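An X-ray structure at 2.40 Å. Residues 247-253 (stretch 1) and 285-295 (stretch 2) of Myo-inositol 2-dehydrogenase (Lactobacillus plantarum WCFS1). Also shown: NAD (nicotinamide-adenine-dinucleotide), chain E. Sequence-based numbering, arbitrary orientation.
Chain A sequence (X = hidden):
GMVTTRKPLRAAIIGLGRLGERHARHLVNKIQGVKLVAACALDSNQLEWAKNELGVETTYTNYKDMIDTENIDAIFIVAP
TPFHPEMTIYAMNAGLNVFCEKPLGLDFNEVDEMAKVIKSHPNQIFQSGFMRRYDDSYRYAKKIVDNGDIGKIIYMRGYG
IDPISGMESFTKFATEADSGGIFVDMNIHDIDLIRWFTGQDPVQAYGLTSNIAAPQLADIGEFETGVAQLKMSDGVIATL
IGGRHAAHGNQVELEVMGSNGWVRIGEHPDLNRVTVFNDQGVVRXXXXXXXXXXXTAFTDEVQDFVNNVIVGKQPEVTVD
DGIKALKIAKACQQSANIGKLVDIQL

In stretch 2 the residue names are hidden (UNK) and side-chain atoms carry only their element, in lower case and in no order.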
# COMPACT_ATOMS: atom_id res chain seq x y z
N ALA A 247 -13.19 -10.42 -9.40
CA ALA A 247 -12.12 -11.15 -10.07
C ALA A 247 -10.91 -11.42 -9.15
O ALA A 247 -10.28 -12.47 -9.26
CB ALA A 247 -11.68 -10.42 -11.32
N HIS A 248 -10.62 -10.48 -8.26
CA HIS A 248 -9.41 -10.56 -7.42
C HIS A 248 -9.49 -11.55 -6.26
O HIS A 248 -8.50 -12.20 -5.92
CB HIS A 248 -8.99 -9.17 -6.92
CG HIS A 248 -9.97 -8.53 -5.98
ND1 HIS A 248 -11.21 -8.09 -6.38
CD2 HIS A 248 -9.87 -8.22 -4.67
CE1 HIS A 248 -11.84 -7.55 -5.35
NE2 HIS A 248 -11.05 -7.62 -4.30
N GLY A 249 -10.67 -11.68 -5.66
CA GLY A 249 -10.89 -12.58 -4.54
C GLY A 249 -12.13 -12.22 -3.76
O GLY A 249 -13.09 -11.67 -4.31
N ASN A 250 -12.13 -12.54 -2.47
CA ASN A 250 -13.21 -12.18 -1.56
C ASN A 250 -12.94 -10.80 -0.97
O ASN A 250 -11.95 -10.61 -0.27
CB ASN A 250 -13.35 -13.23 -0.45
CG ASN A 250 -14.39 -12.85 0.60
OD1 ASN A 250 -14.11 -12.89 1.80
ND2 ASN A 250 -15.59 -12.50 0.15
N GLN A 251 -13.81 -9.84 -1.29
CA GLN A 251 -13.69 -8.48 -0.76
C GLN A 251 -14.63 -8.29 0.42
O GLN A 251 -15.85 -8.40 0.26
CB GLN A 251 -13.98 -7.44 -1.84
CG GLN A 251 -13.79 -5.98 -1.40
CD GLN A 251 -12.33 -5.55 -1.33
OE1 GLN A 251 -11.44 -6.21 -1.87
NE2 GLN A 251 -12.08 -4.43 -0.65
N VAL A 252 -14.06 -8.02 1.59
CA VAL A 252 -14.83 -7.73 2.79
C VAL A 252 -14.24 -6.49 3.45
O VAL A 252 -13.15 -6.52 4.03
CB VAL A 252 -14.90 -8.93 3.78
CG1 VAL A 252 -15.66 -8.53 5.03
CG2 VAL A 252 -15.58 -10.13 3.14
N GLU A 253 -14.98 -5.39 3.34
CA GLU A 253 -14.45 -4.07 3.59
C GLU A 253 -15.45 -3.26 4.40
O GLU A 253 -16.65 -3.27 4.12
CB GLU A 253 -14.19 -3.39 2.24
CG GLU A 253 -13.37 -2.11 2.27
CD GLU A 253 -13.31 -1.43 0.90
OE1 GLU A 253 -13.66 -2.08 -0.12
OE2 GLU A 253 -12.91 -0.25 0.83
N UNK A 285 -1.35 -10.65 -3.58
CA UNK A 285 -2.29 -11.76 -3.73
C UNK A 285 -3.40 -11.65 -2.70
O UNK A 285 -3.16 -11.18 -1.58
c UNK A 285 -0.04 -12.56 -3.74
c UNK A 285 -1.42 -13.00 -3.45
c UNK A 285 0.02 -11.13 -3.33
N UNK A 286 -4.60 -12.08 -3.08
CA UNK A 286 -5.79 -11.89 -2.26
C UNK A 286 -6.35 -13.18 -1.67
O UNK A 286 -6.09 -14.27 -2.19
c UNK A 286 -6.87 -11.15 -3.05
o UNK A 286 -6.41 -9.90 -3.51
N UNK A 287 -7.09 -13.03 -0.58
CA UNK A 287 -7.86 -14.11 0.02
C UNK A 287 -9.00 -14.48 -0.93
O UNK A 287 -9.57 -13.60 -1.58
c UNK A 287 -7.52 -13.36 2.53
c UNK A 287 -8.09 -12.25 3.38
c UNK A 287 -8.45 -13.67 1.36
c UNK A 287 -7.26 -14.60 3.36
N UNK A 288 -9.33 -15.76 -0.99
CA UNK A 288 -10.29 -16.27 -1.97
C UNK A 288 -11.65 -16.68 -1.39
O UNK A 288 -12.56 -17.02 -2.15
o UNK A 288 -9.75 -16.01 -5.41
c UNK A 288 -8.83 -15.90 -4.59
n UNK A 288 -8.08 -14.80 -4.49
c UNK A 288 -9.68 -17.44 -2.77
c UNK A 288 -8.49 -17.04 -3.64
N UNK A 289 -11.79 -16.65 -0.07
CA UNK A 289 -13.04 -17.05 0.56
C UNK A 289 -13.27 -16.38 1.91
O UNK A 289 -12.32 -15.94 2.57
c UNK A 289 -13.11 -18.57 0.73
o UNK A 289 -12.05 -19.05 1.54
N UNK A 290 -14.54 -16.30 2.30
CA UNK A 290 -14.93 -15.80 3.62
C UNK A 290 -14.32 -16.66 4.73
O UNK A 290 -13.97 -16.15 5.79
c UNK A 290 -17.41 -17.75 2.51
c UNK A 290 -16.46 -15.76 3.74
c UNK A 290 -18.06 -19.02 4.89
c UNK A 290 -17.12 -17.12 3.72
c UNK A 290 -18.02 -19.01 2.49
c UNK A 290 -18.34 -19.64 3.68
c UNK A 290 -17.45 -17.76 4.91
N UNK A 291 -14.19 -17.96 4.47
CA UNK A 291 -13.70 -18.93 5.44
C UNK A 291 -12.22 -18.80 5.74
O UNK A 291 -11.79 -19.08 6.85
N UNK A 292 -11.45 -18.39 4.74
CA UNK A 292 -10.03 -18.10 4.93
C UNK A 292 -9.82 -16.76 5.63
O UNK A 292 -8.93 -16.63 6.47
c UNK A 292 -8.30 -20.46 3.91
c UNK A 292 -9.28 -18.13 3.59
o UNK A 292 -7.06 -20.31 3.95
o UNK A 292 -8.89 -21.35 4.56
c UNK A 292 -9.12 -19.54 3.02
N UNK A 293 -10.64 -15.78 5.27
CA UNK A 293 -10.59 -14.44 5.85
C UNK A 293 -10.95 -14.45 7.34
O UNK A 293 -10.29 -13.79 8.15
n UNK A 293 -11.16 -8.62 8.40
c UNK A 293 -10.60 -11.25 5.90
c UNK A 293 -11.51 -13.49 5.07
c UNK A 293 -11.82 -12.14 5.73
c UNK A 293 -10.83 -9.81 7.90
n UNK A 293 -10.92 -10.00 6.58
n UNK A 293 -10.42 -10.78 8.71
N UNK A 294 -11.99 -15.20 7.69
CA UNK A 294 -12.54 -15.16 9.04
C UNK A 294 -12.32 -16.43 9.87
O UNK A 294 -12.98 -16.62 10.91
c UNK A 294 -13.89 -12.31 9.35
c UNK A 294 -14.73 -10.74 7.73
c UNK A 294 -14.88 -13.11 7.32
c UNK A 294 -14.12 -10.99 8.95
c UNK A 294 -15.11 -11.80 6.91
c UNK A 294 -14.03 -14.79 8.98
c UNK A 294 -14.27 -13.38 8.54
N UNK A 295 -11.39 -17.28 9.43
CA UNK A 295 -11.07 -18.54 10.10
C UNK A 295 -10.92 -18.41 11.62
O UNK A 295 -11.54 -19.16 12.38
o UNK A 295 -8.56 -20.72 10.79
o UNK A 295 -10.31 -21.51 9.72
c UNK A 295 -9.82 -19.18 9.49
c UNK A 295 -9.54 -20.57 10.04
PA NAD E . -24.19 -25.55 2.13
O1A NAD E . -22.81 -25.51 1.59
O2A NAD E . -25.20 -25.73 1.06
O5B NAD E . -24.29 -26.72 3.23
C5B NAD E . -25.54 -27.12 3.75
C4B NAD E . -25.38 -28.45 4.49
O4B NAD E . -26.54 -28.73 5.27
C3B NAD E . -25.19 -29.62 3.54
O3B NAD E . -24.12 -30.39 4.02
C2B NAD E . -26.49 -30.40 3.62
O2B NAD E . -26.28 -31.80 3.53
C1B NAD E . -27.04 -30.02 4.99
N9A NAD E . -28.51 -30.02 5.00
C8A NAD E . -29.35 -29.37 4.13
N7A NAD E . -30.63 -29.62 4.49
C5A NAD E . -30.62 -30.43 5.57
C6A NAD E . -31.65 -30.99 6.32
N6A NAD E . -32.89 -30.55 6.17
N1A NAD E . -31.33 -31.80 7.40
C2A NAD E . -30.01 -32.06 7.72
N3A NAD E . -29.00 -31.50 6.97
C4A NAD E . -29.30 -30.70 5.91
O3 NAD E . -24.51 -24.20 2.96
PN NAD E . -23.37 -23.40 3.76
O1N NAD E . -22.48 -24.37 4.44
O2N NAD E . -22.81 -22.39 2.83
O5D NAD E . -24.18 -22.58 4.88
C5D NAD E . -25.15 -23.15 5.72
C4D NAD E . -25.68 -22.06 6.64
O4D NAD E . -24.60 -21.26 7.12
C3D NAD E . -26.65 -21.13 5.92
O3D NAD E . -27.81 -20.99 6.70
C2D NAD E . -25.91 -19.81 5.81
O2D NAD E . -26.76 -18.71 6.00
C1D NAD E . -24.84 -19.89 6.89
N1N NAD E . -23.60 -19.19 6.50
C2N NAD E . -23.06 -18.26 7.36
C3N NAD E . -21.89 -17.57 7.02
C7N NAD E . -21.20 -16.69 8.01
O7N NAD E . -20.32 -15.70 7.53
N7N NAD E . -21.42 -16.85 9.32
C4N NAD E . -21.28 -17.84 5.79
C5N NAD E . -21.83 -18.78 4.93
C6N NAD E . -23.00 -19.45 5.29
O HOH W 1 -9.83 -14.68 -7.68
O HOH W 2 -5.16 -13.10 -5.62
O HOH W 3 -12.56 -6.90 6.68

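Position 285 carries three side-chain carbons that close a ring onto its own backbone N. Its CB points away from stretch 1 and makes no contact. It is Pro 285.

Position 286 has one carbon and then one oxygen. The CB lies 3.5 Å from His 248 O. This is Ser 286, and its OG sits 4.0 Å from His 248 CD2, at the edge of the imidazole ring. Water 2 donates weakly to His 248 O and accepts from Ser 286 N.

Position 287 has four carbons, forked at the second. Its backbone carbonyl O accepts from Asn 250 N at 2.9 Å. The fork and the absence of heteroatoms identify Leu 287.

Position 288 has three carbons, the third carrying one oxygen and one nitrogen. That is an amide, so the residue is Gln 288. Its CB points away, but the chain folds back through chi1 m and chi2 m. NE2 then donates to His 248 O at 3.0 Å and to Ser 286 O at 3.1 Å. Water 1 donates to both Gln 288 OE1 and Ala 247 O.

Position 289 has one carbon and one oxygen, and its CB points away from stretch 1. Its backbone C lies 3.6 Å from Asn 250 OD1. It is Ser 289, the N-cap of the short helix. Its OG accepts a weak bond from backbone N of position 292, at 3.3 Å.

Position 290 has one carbon and then a ring of six carbons. Its CB lies 4.2 Å from Asn 250 OD1. It is Phe 290. The ring end leads away from stretch 1, and CE2 comes 3.5 Å from NAD C4N.

Position 291 has no side-chain atoms and is Gly 291. Position 292 has three carbons, the third carrying two oxygens, and is Glu 292. Neither touches stretch 1.

Position 293 has three carbons, a nitrogen, then a carbon with two more nitrogens. This guanidinium marks Arg 293. Its CB lies 4.2 Å from Asn 250 OD1. Water 3 accepts from Arg 293 NH2 and donates to Val 252 O.

Position 294 is again one carbon and a six-carbon ring, hence Phe 294. Its CZ packs 3.6 Å from Val 252 CG1.

Position 295 has two carbons, the second carrying two oxygens. It is Asp 295, out of reach.

Two direct hydrogen bonds anchor the contact around Gly 249. A CB there would clash with Leu 287 O and Gln 288 NE2. Three waters add bridges, and Val 252 with Phe 294 supplies an apolar contact.

Stretch 2 (285-295) PSLQSFGERFD
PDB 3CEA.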